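Local coordinates for protein hypothetical bacterial 6-phosphogluconolactonase (Bacteroides fragilis, PDB 3SCY) that probably hydrolyses 6-phosphogluconolactone to 6-phosphogluconate, using a seven-bladed beta-propeller fold, at residues Thr176-Lys181 against Pro202-Val207; Val64-Glu69 against Ser78-Asp83; Gln249-Asp254 against Gly294-Val299; Phe182-Asn187 against Lys195-Gly200. All coordinates share one frame; numbering follows the deposited sequence.

Contact 1 (Thr176-Lys181 against Pro202-Val207); sequences TDQIHK and PEAFKV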
# COMPACT_ATOMS: atom_id res chain seq x y z
N THR A 176 -15.25 -7.59 -6.77
CA THR A 176 -15.79 -7.88 -8.11
C THR A 176 -14.73 -8.41 -9.09
O THR A 176 -15.04 -8.54 -10.27
CB THR A 176 -16.49 -6.65 -8.69
OG1 THR A 176 -15.50 -5.67 -9.01
CG2 THR A 176 -17.54 -6.07 -7.75
N ASP A 177 -13.49 -8.69 -8.61
CA ASP A 177 -12.41 -9.22 -9.47
C ASP A 177 -12.10 -8.25 -10.63
O ASP A 177 -11.86 -8.68 -11.76
CB ASP A 177 -12.76 -10.63 -10.00
CG ASP A 177 -12.79 -11.64 -8.87
OD1 ASP A 177 -11.84 -11.65 -8.06
OD2 ASP A 177 -13.76 -12.41 -8.80
N GLN A 178 -12.09 -6.97 -10.35
CA GLN A 178 -11.82 -5.95 -11.35
C GLN A 178 -10.83 -4.93 -10.86
O GLN A 178 -10.70 -4.70 -9.67
CB GLN A 178 -13.12 -5.21 -11.76
CG GLN A 178 -14.10 -6.06 -12.55
CD GLN A 178 -15.38 -5.31 -12.81
OE1 GLN A 178 -16.12 -4.94 -11.89
NE2 GLN A 178 -15.68 -5.09 -14.07
N ILE A 179 -10.14 -4.31 -11.81
CA ILE A 179 -9.31 -3.14 -11.62
C ILE A 179 -10.04 -2.03 -12.39
O ILE A 179 -10.07 -2.06 -13.62
CB ILE A 179 -7.85 -3.31 -12.07
CG1 ILE A 179 -7.18 -4.50 -11.33
CG2 ILE A 179 -7.06 -2.00 -11.84
CD1 ILE A 179 -5.87 -5.03 -12.01
N HIS A 180 -10.68 -1.11 -11.67
CA HIS A 180 -11.41 0.02 -12.26
C HIS A 180 -10.42 1.06 -12.78
O HIS A 180 -9.39 1.30 -12.16
CB HIS A 180 -12.37 0.62 -11.23
CG HIS A 180 -13.34 -0.38 -10.70
ND1 HIS A 180 -14.47 -0.75 -11.43
CD2 HIS A 180 -13.34 -1.04 -9.53
CE1 HIS A 180 -15.10 -1.64 -10.68
NE2 HIS A 180 -14.46 -1.84 -9.52
N LYS A 181 -10.72 1.66 -13.95
CA LYS A 181 -9.85 2.63 -14.59
C LYS A 181 -10.50 4.01 -14.68
O LYS A 181 -11.66 4.14 -15.12
CB LYS A 181 -9.48 2.13 -16.00
CG LYS A 181 -8.50 3.05 -16.74
CD LYS A 181 -8.25 2.60 -18.18
CE LYS A 181 -7.58 3.70 -18.97
NZ LYS A 181 -7.28 3.24 -20.36
N PRO A 202 -10.96 0.95 -21.16
CA PRO A 202 -12.26 0.46 -20.68
C PRO A 202 -12.51 0.95 -19.25
O PRO A 202 -11.59 1.48 -18.60
CB PRO A 202 -12.11 -1.06 -20.74
CG PRO A 202 -10.66 -1.28 -20.46
CD PRO A 202 -9.95 -0.13 -21.11
N GLU A 203 -13.73 0.78 -18.75
CA GLU A 203 -14.03 1.22 -17.39
C GLU A 203 -13.35 0.32 -16.35
O GLU A 203 -13.15 0.73 -15.21
CB GLU A 203 -15.53 1.26 -17.13
CG GLU A 203 -16.18 2.49 -17.74
CD GLU A 203 -17.65 2.69 -17.43
OE1 GLU A 203 -18.23 1.90 -16.65
OE2 GLU A 203 -18.23 3.66 -17.98
N ALA A 204 -13.02 -0.92 -16.74
CA ALA A 204 -12.38 -1.86 -15.84
C ALA A 204 -11.67 -2.95 -16.59
O ALA A 204 -12.02 -3.27 -17.73
CB ALA A 204 -13.41 -2.48 -14.91
N PHE A 205 -10.68 -3.54 -15.93
CA PHE A 205 -10.00 -4.75 -16.38
C PHE A 205 -10.49 -5.87 -15.50
O PHE A 205 -10.59 -5.70 -14.29
CB PHE A 205 -8.46 -4.60 -16.31
CG PHE A 205 -7.94 -3.43 -17.10
CD1 PHE A 205 -7.83 -3.50 -18.49
CD2 PHE A 205 -7.63 -2.22 -16.48
CE1 PHE A 205 -7.38 -2.41 -19.23
CE2 PHE A 205 -7.16 -1.13 -17.22
CZ PHE A 205 -7.07 -1.23 -18.60
N LYS A 206 -10.80 -7.01 -16.08
CA LYS A 206 -11.31 -8.14 -15.32
C LYS A 206 -10.20 -9.15 -15.08
O LYS A 206 -9.39 -9.39 -15.97
CB LYS A 206 -12.50 -8.76 -16.08
CG LYS A 206 -13.18 -9.97 -15.42
CD LYS A 206 -14.03 -9.62 -14.18
CE LYS A 206 -14.88 -10.78 -13.69
NZ LYS A 206 -14.07 -11.97 -13.28
N VAL A 207 -10.16 -9.74 -13.87
CA VAL A 207 -9.20 -10.82 -13.58
C VAL A 207 -10.00 -12.10 -13.29
O VAL A 207 -11.23 -12.04 -13.16
CB VAL A 207 -8.14 -10.51 -12.49
CG1 VAL A 207 -7.27 -9.31 -12.88
CG2 VAL A 207 -8.79 -10.29 -11.12
O HOH W 1 -15.62 -12.61 -10.97
O HOH W 2 -14.12 3.12 -14.08

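Contact 2 (Val64-Glu69 against Ser78-Asp83); sequences VYSVNE and SAFAFD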
# COMPACT_ATOMS: atom_id res chain seq x y z
N VAL A 64 1.80 14.13 6.11
CA VAL A 64 1.43 12.73 6.16
C VAL A 64 -0.09 12.65 6.14
O VAL A 64 -0.76 13.46 6.81
CB VAL A 64 2.04 12.00 7.39
CG1 VAL A 64 1.41 10.62 7.62
CG2 VAL A 64 3.55 11.88 7.22
N TYR A 65 -0.63 11.68 5.40
CA TYR A 65 -2.07 11.49 5.35
C TYR A 65 -2.36 10.09 5.74
O TYR A 65 -1.69 9.17 5.27
CB TYR A 65 -2.65 11.80 3.96
CG TYR A 65 -2.31 13.20 3.52
CD1 TYR A 65 -3.11 14.28 3.89
CD2 TYR A 65 -1.15 13.46 2.80
CE1 TYR A 65 -2.77 15.59 3.53
CE2 TYR A 65 -0.78 14.77 2.48
CZ TYR A 65 -1.60 15.83 2.84
OH TYR A 65 -1.27 17.12 2.51
N SER A 66 -3.33 9.89 6.64
CA SER A 66 -3.67 8.54 7.06
C SER A 66 -5.14 8.29 6.93
O SER A 66 -5.94 9.20 7.08
CB SER A 66 -3.22 8.29 8.50
OG SER A 66 -4.16 8.76 9.46
N VAL A 67 -5.50 7.03 6.74
CA VAL A 67 -6.91 6.69 6.81
C VAL A 67 -7.25 6.62 8.30
O VAL A 67 -6.33 6.60 9.15
CB VAL A 67 -7.27 5.36 6.11
CG1 VAL A 67 -6.92 5.39 4.63
CG2 VAL A 67 -6.62 4.15 6.83
N ASN A 68 -8.55 6.60 8.62
CA ASN A 68 -9.10 6.27 9.94
C ASN A 68 -10.07 5.17 9.59
O ASN A 68 -11.17 5.46 9.11
CB ASN A 68 -9.73 7.49 10.64
CG ASN A 68 -8.72 8.59 10.86
OD1 ASN A 68 -7.86 8.52 11.74
ND2 ASN A 68 -8.76 9.62 10.03
N GLU A 69 -9.63 3.91 9.72
CA GLU A 69 -10.41 2.78 9.22
C GLU A 69 -11.49 2.35 10.19
O GLU A 69 -11.25 1.59 11.13
CB GLU A 69 -9.50 1.62 8.82
CG GLU A 69 -10.25 0.57 8.01
CD GLU A 69 -9.52 -0.74 7.77
OE1 GLU A 69 -8.29 -0.79 7.98
OE2 GLU A 69 -10.18 -1.69 7.32
N SER A 78 -7.01 11.66 7.93
CA SER A 78 -6.38 12.67 8.76
C SER A 78 -5.17 13.22 8.03
O SER A 78 -4.44 12.43 7.41
CB SER A 78 -5.94 12.06 10.09
OG SER A 78 -7.05 11.55 10.81
N ALA A 79 -4.95 14.53 8.11
CA ALA A 79 -3.81 15.20 7.51
C ALA A 79 -2.93 15.75 8.60
O ALA A 79 -3.43 16.39 9.53
CB ALA A 79 -4.29 16.34 6.62
N PHE A 80 -1.62 15.53 8.48
CA PHE A 80 -0.65 15.97 9.48
C PHE A 80 0.51 16.73 8.87
O PHE A 80 0.95 16.37 7.77
CB PHE A 80 -0.01 14.74 10.17
CG PHE A 80 -0.95 13.76 10.82
CD1 PHE A 80 -1.55 12.76 10.07
CD2 PHE A 80 -1.20 13.83 12.19
CE1 PHE A 80 -2.41 11.85 10.67
CE2 PHE A 80 -2.08 12.92 12.78
CZ PHE A 80 -2.69 11.95 12.01
N ALA A 81 1.04 17.72 9.59
CA ALA A 81 2.33 18.29 9.23
C ALA A 81 3.39 17.34 9.78
O ALA A 81 3.26 16.87 10.93
CB ALA A 81 2.49 19.67 9.83
N PHE A 82 4.39 17.02 8.98
CA PHE A 82 5.43 16.08 9.39
C PHE A 82 6.79 16.72 9.41
O PHE A 82 7.15 17.48 8.52
CB PHE A 82 5.43 14.85 8.44
CG PHE A 82 6.38 13.75 8.86
CD1 PHE A 82 6.26 13.14 10.11
CD2 PHE A 82 7.33 13.27 7.98
CE1 PHE A 82 7.12 12.12 10.49
CE2 PHE A 82 8.19 12.23 8.35
CZ PHE A 82 8.08 11.66 9.61
N ASP A 83 7.54 16.44 10.48
CA ASP A 83 8.92 16.90 10.61
C ASP A 83 9.78 15.64 10.62
O ASP A 83 9.80 14.92 11.61
CB ASP A 83 9.10 17.78 11.86
CG ASP A 83 10.51 18.31 12.07
OD1 ASP A 83 11.48 17.60 11.70
OD2 ASP A 83 10.65 19.40 12.63

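Contact 3 (Gln249-Asp254 against Gly294-Val299); sequences QTVAAD and GTLTKV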
# COMPACT_ATOMS: atom_id res chain seq x y z
N GLN A 249 1.07 -13.28 -17.26
CA GLN A 249 1.34 -14.42 -16.41
C GLN A 249 0.57 -14.38 -15.12
O GLN A 249 0.34 -13.29 -14.57
CB GLN A 249 2.84 -14.45 -16.07
CG GLN A 249 3.38 -15.80 -15.60
CD GLN A 249 4.77 -15.69 -15.05
OE1 GLN A 249 5.27 -14.61 -14.76
NE2 GLN A 249 5.43 -16.83 -14.87
N THR A 250 0.20 -15.57 -14.60
CA THR A 250 -0.38 -15.76 -13.27
C THR A 250 0.51 -16.78 -12.56
O THR A 250 0.75 -17.86 -13.12
CB THR A 250 -1.85 -16.22 -13.31
OG1 THR A 250 -2.67 -15.22 -13.89
CG2 THR A 250 -2.40 -16.54 -11.92
N VAL A 251 0.99 -16.46 -11.34
CA VAL A 251 1.81 -17.36 -10.52
C VAL A 251 1.19 -17.48 -9.14
O VAL A 251 0.46 -16.60 -8.71
CB VAL A 251 3.31 -16.97 -10.43
CG1 VAL A 251 3.98 -16.99 -11.79
CG2 VAL A 251 3.50 -15.60 -9.76
N ALA A 252 1.49 -18.57 -8.44
CA ALA A 252 0.99 -18.79 -7.11
C ALA A 252 1.93 -18.20 -6.08
O ALA A 252 3.09 -18.62 -5.99
CB ALA A 252 0.83 -20.28 -6.86
N ALA A 253 1.44 -17.26 -5.26
CA ALA A 253 2.21 -16.73 -4.13
C ALA A 253 1.96 -17.64 -2.95
O ALA A 253 2.87 -18.00 -2.23
CB ALA A 253 1.77 -15.31 -3.82
N ASP A 254 0.68 -18.02 -2.78
CA ASP A 254 0.22 -18.92 -1.72
C ASP A 254 0.05 -20.31 -2.30
O ASP A 254 -0.61 -20.47 -3.33
CB ASP A 254 -1.10 -18.39 -1.13
CG ASP A 254 -1.92 -19.35 -0.27
OD1 ASP A 254 -1.31 -20.14 0.48
OD2 ASP A 254 -3.17 -19.26 -0.31
N GLY A 294 9.30 -9.37 -18.18
CA GLY A 294 8.59 -9.05 -16.94
C GLY A 294 7.95 -10.22 -16.21
O GLY A 294 7.28 -10.03 -15.19
N THR A 295 8.18 -11.45 -16.68
CA THR A 295 7.59 -12.65 -16.07
C THR A 295 8.34 -13.07 -14.81
O THR A 295 9.47 -12.62 -14.56
CB THR A 295 7.54 -13.79 -17.11
OG1 THR A 295 8.85 -14.03 -17.61
CG2 THR A 295 6.57 -13.49 -18.25
N LEU A 296 7.71 -13.95 -14.04
CA LEU A 296 8.20 -14.35 -12.72
C LEU A 296 8.46 -15.84 -12.59
O LEU A 296 7.69 -16.65 -13.10
CB LEU A 296 7.16 -13.97 -11.64
CG LEU A 296 6.69 -12.51 -11.61
CD1 LEU A 296 5.55 -12.33 -10.67
CD2 LEU A 296 7.83 -11.56 -11.23
N THR A 297 9.50 -16.17 -11.82
CA THR A 297 9.80 -17.56 -11.47
C THR A 297 10.10 -17.55 -9.94
O THR A 297 10.96 -16.77 -9.49
CB THR A 297 10.89 -18.17 -12.37
OG1 THR A 297 12.09 -17.41 -12.32
CG2 THR A 297 10.45 -18.30 -13.82
N LYS A 298 9.38 -18.39 -9.15
CA LYS A 298 9.60 -18.42 -7.70
C LYS A 298 10.99 -18.96 -7.40
O LYS A 298 11.45 -19.91 -8.05
CB LYS A 298 8.53 -19.25 -6.98
CG LYS A 298 8.48 -18.92 -5.48
CD LYS A 298 7.43 -19.66 -4.70
CE LYS A 298 6.04 -19.17 -4.95
NZ LYS A 298 5.04 -19.99 -4.20
N VAL A 299 11.69 -18.30 -6.49
CA VAL A 299 13.03 -18.71 -6.10
C VAL A 299 13.13 -19.05 -4.59
O VAL A 299 14.10 -19.69 -4.19
CB VAL A 299 14.13 -17.69 -6.50
CG1 VAL A 299 14.22 -17.52 -8.01
CG2 VAL A 299 13.94 -16.34 -5.81

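Contact 4 (Phe182-Asn187 against Lys195-Gly200); sequences FNINPN and KFLTKG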
# COMPACT_ATOMS: atom_id res chain seq x y z
N PHE A 182 -9.74 5.05 -14.29
CA PHE A 182 -10.16 6.43 -14.38
C PHE A 182 -9.11 7.26 -15.06
O PHE A 182 -7.90 7.03 -14.89
CB PHE A 182 -10.44 7.01 -12.99
CG PHE A 182 -11.56 6.32 -12.27
CD1 PHE A 182 -11.32 5.18 -11.51
CD2 PHE A 182 -12.86 6.78 -12.38
CE1 PHE A 182 -12.37 4.53 -10.85
CE2 PHE A 182 -13.91 6.12 -11.74
CZ PHE A 182 -13.66 5.00 -10.99
N ASN A 183 -9.56 8.24 -15.82
CA ASN A 183 -8.71 9.25 -16.40
C ASN A 183 -8.48 10.30 -15.33
O ASN A 183 -9.43 10.70 -14.65
CB ASN A 183 -9.38 9.89 -17.63
CG ASN A 183 -9.69 8.96 -18.77
OD1 ASN A 183 -9.03 7.95 -18.99
ND2 ASN A 183 -10.76 9.25 -19.50
N ILE A 184 -7.24 10.77 -15.19
CA ILE A 184 -6.91 11.83 -14.24
C ILE A 184 -6.87 13.19 -14.92
O ILE A 184 -6.33 13.31 -16.03
CB ILE A 184 -5.55 11.52 -13.59
CG1 ILE A 184 -5.74 10.53 -12.42
CG2 ILE A 184 -4.79 12.80 -13.18
CD1 ILE A 184 -4.40 10.04 -11.81
N ASN A 185 -7.50 14.19 -14.28
CA ASN A 185 -7.41 15.59 -14.69
C ASN A 185 -6.27 16.18 -13.85
O ASN A 185 -6.45 16.41 -12.65
CB ASN A 185 -8.73 16.32 -14.47
CG ASN A 185 -8.58 17.80 -14.65
OD1 ASN A 185 -7.52 18.30 -15.03
ND2 ASN A 185 -9.64 18.55 -14.44
N PRO A 186 -5.05 16.33 -14.44
CA PRO A 186 -3.89 16.77 -13.64
C PRO A 186 -3.99 18.21 -13.16
O PRO A 186 -3.25 18.63 -12.27
CB PRO A 186 -2.72 16.60 -14.62
CG PRO A 186 -3.34 16.86 -15.96
CD PRO A 186 -4.68 16.17 -15.87
N ASN A 187 -4.96 18.98 -13.70
CA ASN A 187 -5.11 20.35 -13.28
C ASN A 187 -6.06 20.47 -12.09
O ASN A 187 -6.07 21.52 -11.45
CB ASN A 187 -5.63 21.19 -14.45
CG ASN A 187 -4.60 21.43 -15.53
OD1 ASN A 187 -3.39 21.32 -15.31
ND2 ASN A 187 -5.06 21.80 -16.71
N LYS A 195 -13.26 18.52 -11.70
CA LYS A 195 -13.37 17.11 -11.32
C LYS A 195 -12.03 16.40 -11.56
O LYS A 195 -11.44 16.55 -12.64
CB LYS A 195 -14.50 16.44 -12.12
CG LYS A 195 -14.88 15.05 -11.63
CD LYS A 195 -16.17 14.64 -12.38
CE LYS A 195 -16.88 13.51 -11.69
NZ LYS A 195 -17.98 12.96 -12.54
N PHE A 196 -11.57 15.61 -10.58
CA PHE A 196 -10.30 14.92 -10.70
C PHE A 196 -10.40 13.67 -11.59
O PHE A 196 -9.53 13.45 -12.45
CB PHE A 196 -9.80 14.54 -9.28
CG PHE A 196 -8.43 13.91 -9.19
CD1 PHE A 196 -7.37 14.38 -9.95
CD2 PHE A 196 -8.20 12.86 -8.31
CE1 PHE A 196 -6.10 13.80 -9.85
CE2 PHE A 196 -6.92 12.30 -8.18
CZ PHE A 196 -5.89 12.76 -8.97
N LEU A 197 -11.38 12.80 -11.31
CA LEU A 197 -11.49 11.51 -11.99
C LEU A 197 -12.70 11.38 -12.86
O LEU A 197 -13.79 11.78 -12.46
CB LEU A 197 -11.53 10.38 -10.96
CG LEU A 197 -10.37 10.30 -9.96
CD1 LEU A 197 -10.59 9.19 -8.93
CD2 LEU A 197 -9.03 10.17 -10.68
N THR A 198 -12.53 10.76 -14.03
CA THR A 198 -13.61 10.42 -14.95
C THR A 198 -13.41 8.98 -15.36
O THR A 198 -12.26 8.54 -15.48
CB THR A 198 -13.63 11.36 -16.15
OG1 THR A 198 -12.33 11.39 -16.75
CG2 THR A 198 -14.05 12.78 -15.78
N LYS A 199 -14.51 8.23 -15.60
CA LYS A 199 -14.35 6.81 -15.96
C LYS A 199 -13.57 6.67 -17.28
O LYS A 199 -13.76 7.48 -18.20
CB LYS A 199 -15.72 6.12 -16.02
CG LYS A 199 -16.33 5.96 -14.63
CD LYS A 199 -17.59 5.12 -14.65
CE LYS A 199 -18.08 4.82 -13.25
NZ LYS A 199 -19.34 4.02 -13.28
N GLY A 200 -12.65 5.73 -17.34
CA GLY A 200 -11.81 5.58 -18.52
C GLY A 200 -12.30 4.57 -19.52
O GLY A 200 -13.41 4.03 -19.40
O HOH W 3 -10.63 13.33 -15.53

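Contact 1 (Thr176-Lys181 against Pro202-Val207)
Ile-179 and Phe-205 form the central hydrogen-bonded pair where the third and fourth strands of one blade of the seven-bladed beta-propeller run antiparallel. Their backbones exchange two bonds, Ile-179 N to Phe-205 O at 2.9 Å and Phe-205 N to Ile-179 O. Both side chains leave on the same face, but the two meet loosely, CB to CB. The Phe-205 ring instead meets the long chain of Lys-181, the two crossing obliquely, with Lys-181 CD 4.0 Å from Phe-205 CE2. Lysine suits this buried place because its aliphatic stem can pack against an aromatic while NZ is carried on to the carbonyls of Thr-201 and Gly-243; the same amine makes a cation-pi contact with Tyr-168.

The other face carries Gln-178, His-180, Ala-204 and Lys-206. Here the small Ala-204 lets the amide end of Gln-178 come close, NE2 lying 3.6 Å from Ala-204 CB, while the His-180 ring approaches the same methyl obliquely through ND1. Gln-178 CB lies over one face of that ring, toward its rim, and His-180 NE2 is fixed by Asp-173. Lys-206 starts with CG anti to the backbone N (chi1 -180°), and a bend at chi2 brings CD to 3.4 Å from Asp-177 O. Asp-177 itself is occupied by the backbone amides of Gly-210 and Gly-212, and a water joins its OD2 to the lysine amine. Lys-206 NZ also donates to its neighbour's carbonyl, Val-207 O, at 2.8 Å.

Contact 2 (Val64-Glu69 against Ser78-Asp83)
Val-64 projects a methyl against the base of Phe-82: CG2 comes within 3.7 Å of Phe-82 CB and 3.8 Å of CG. The valine has CG1 anti to its backbone N (chi1 168°), which leaves CG2 beside that nitrogen and facing the phenylalanine. The two side chains cross obliquely, so the branched valine fits at the root of the aromatic group, and the ring of Phe-82 continues away from this strand.

On the opposite face, Ala-79 is the small partner of a large flat group. Its CB lies obliquely to the Tyr-65 ring, 3.5 Å from CE1, and a single methyl lets so broad a ring come close. Tyr-65 OH ends on the carbonyl of Gly-131. Back on the face of Val-64, the Phe-80 ring turns its edge to the other strand: Val-64 O lies in the ring plane, 3.4 Å from CD1. Serines at 66 and 78 put small side chains at this end of the face.

Paired backbone bonds between Val-64 and Phe-80, and between Ser-66 and Ser-78, hold these shapes in antiparallel register. The strands form the beta hairpin at the middle of a four-stranded propeller blade, flanked by strands 55-57 and 88-96. Val-64, Ser-66, Phe-80 and Phe-82 pack on strands 13-20 and 28-35 of the adjacent blade, while Leu-89 of strand 88-96 touches both Val-64 and Phe-82.

Contact 3 (Gln249-Asp254 against Gly294-Val299)
Gln-249 grips the backbone of Leu-296 with both ends of its amide. OE1 accepts from Leu-296 N at 2.6 Å, in the carbonyl plane and on a lone pair, while NE2 donates to Leu-296 O at 2.9 Å. The reach comes from an extended chain: CG is anti to the backbone N (chi1 -160°) and CD continues outward (chi2 -169°). Glutamine suits the place because one flat group offers both an acceptor and a donor to the two polar atoms of a single residue. Thr-295 CB lies 3.4 Å from the same OE1.

The segments belong to the outermost strands of two successive blades of the seven-bladed propeller, running in nearly the same direction at 14° but too far apart to pair as one sheet, so side chains bridge them. Next along the strands, Val-251 CG2 meets Leu-296 CD1 at 4.0 Å, the two branched chains crossing at about a right angle. Leu-296 also packs on Leu-273, Val-289 and Val-235, as expected of a buried aliphatic residue. At the far end Lys-298, its chain bent at chi3, donates from NZ to Ala-252 O in a 3.0 Å hydrogen bond; the neighbouring Ala-253 O has Asn-277 ND2 as its partner.

Contact 4 (Phe182-Asn187 against Lys195-Gly200)
Ile-184 packs beside Phe-196 and Leu-197 where the third and fourth strands of a propeller blade come together as an antiparallel hairpin. This is the tight side. Ile-184 CG2 meets Phe-196 CE1 at 3.7 Å and CG1 meets Leu-197 CD2, the isoleucine lying alongside both neighbours and pointing the same way. Its two branches let it touch both at once. The Phe-196 ring comes back toward Ile-184 although the residue's own CB leads away; Leu-197 CD2 covers one ring face toward the rim, while Asn-185 O lies at the edge, in the ring plane. Phe-182 CB adds to the layer against Leu-197 CB, and Ile-122 and Ile-140 of the preceding blade press on both Phe-182 and Leu-197. Where this layer gives way to solvent, exposed Lys-199 runs beside the Phe-182 ring, CG 3.8 Å from CE2, with its chain extended.

The other face is polar and more exposed. Asn-183 and Thr-198 form a hydrogen-bonded pair, their side chains crossing at about a right angle with Asn-183 CB 3.4 Å from Thr-198 OG1. A water donates to Asn-183 O and is hydrogen-bonded to Thr-198 OG1, a place suited to short polar residues.

Beyond the strands, Asn-185 takes hold of the hairpin's other arm. Its ND2 donates to Lys-195 O at 3.2 Å and also to Glu-194 OE1, while OD1 closes an Asx turn by accepting from Asn-187 N at 3.0 Å.

How the contacts relate
From the N terminus, contact 2 comes first, closing the short hairpin 64-69/78-83 in an early blade. The chain then reaches strand 178-184, which serves two contacts in turn: its first half enters contact 1 and its end contact 4. Contact 4 closes the small loop 188-194, and the returning strand 197-206 then completes contact 1 around it, so contact 4 is nested within contact 1; Lys-181 O and Gly-200 N, probably hydrogen-bonded, join them. Contact 3 follows in series, closing a longer excursion through the first three strands of the next blade and so joining the fourth strands of two successive blades. Contacts 2 and 3, centres 34 Å apart, lie on opposite sides of the chain's centre.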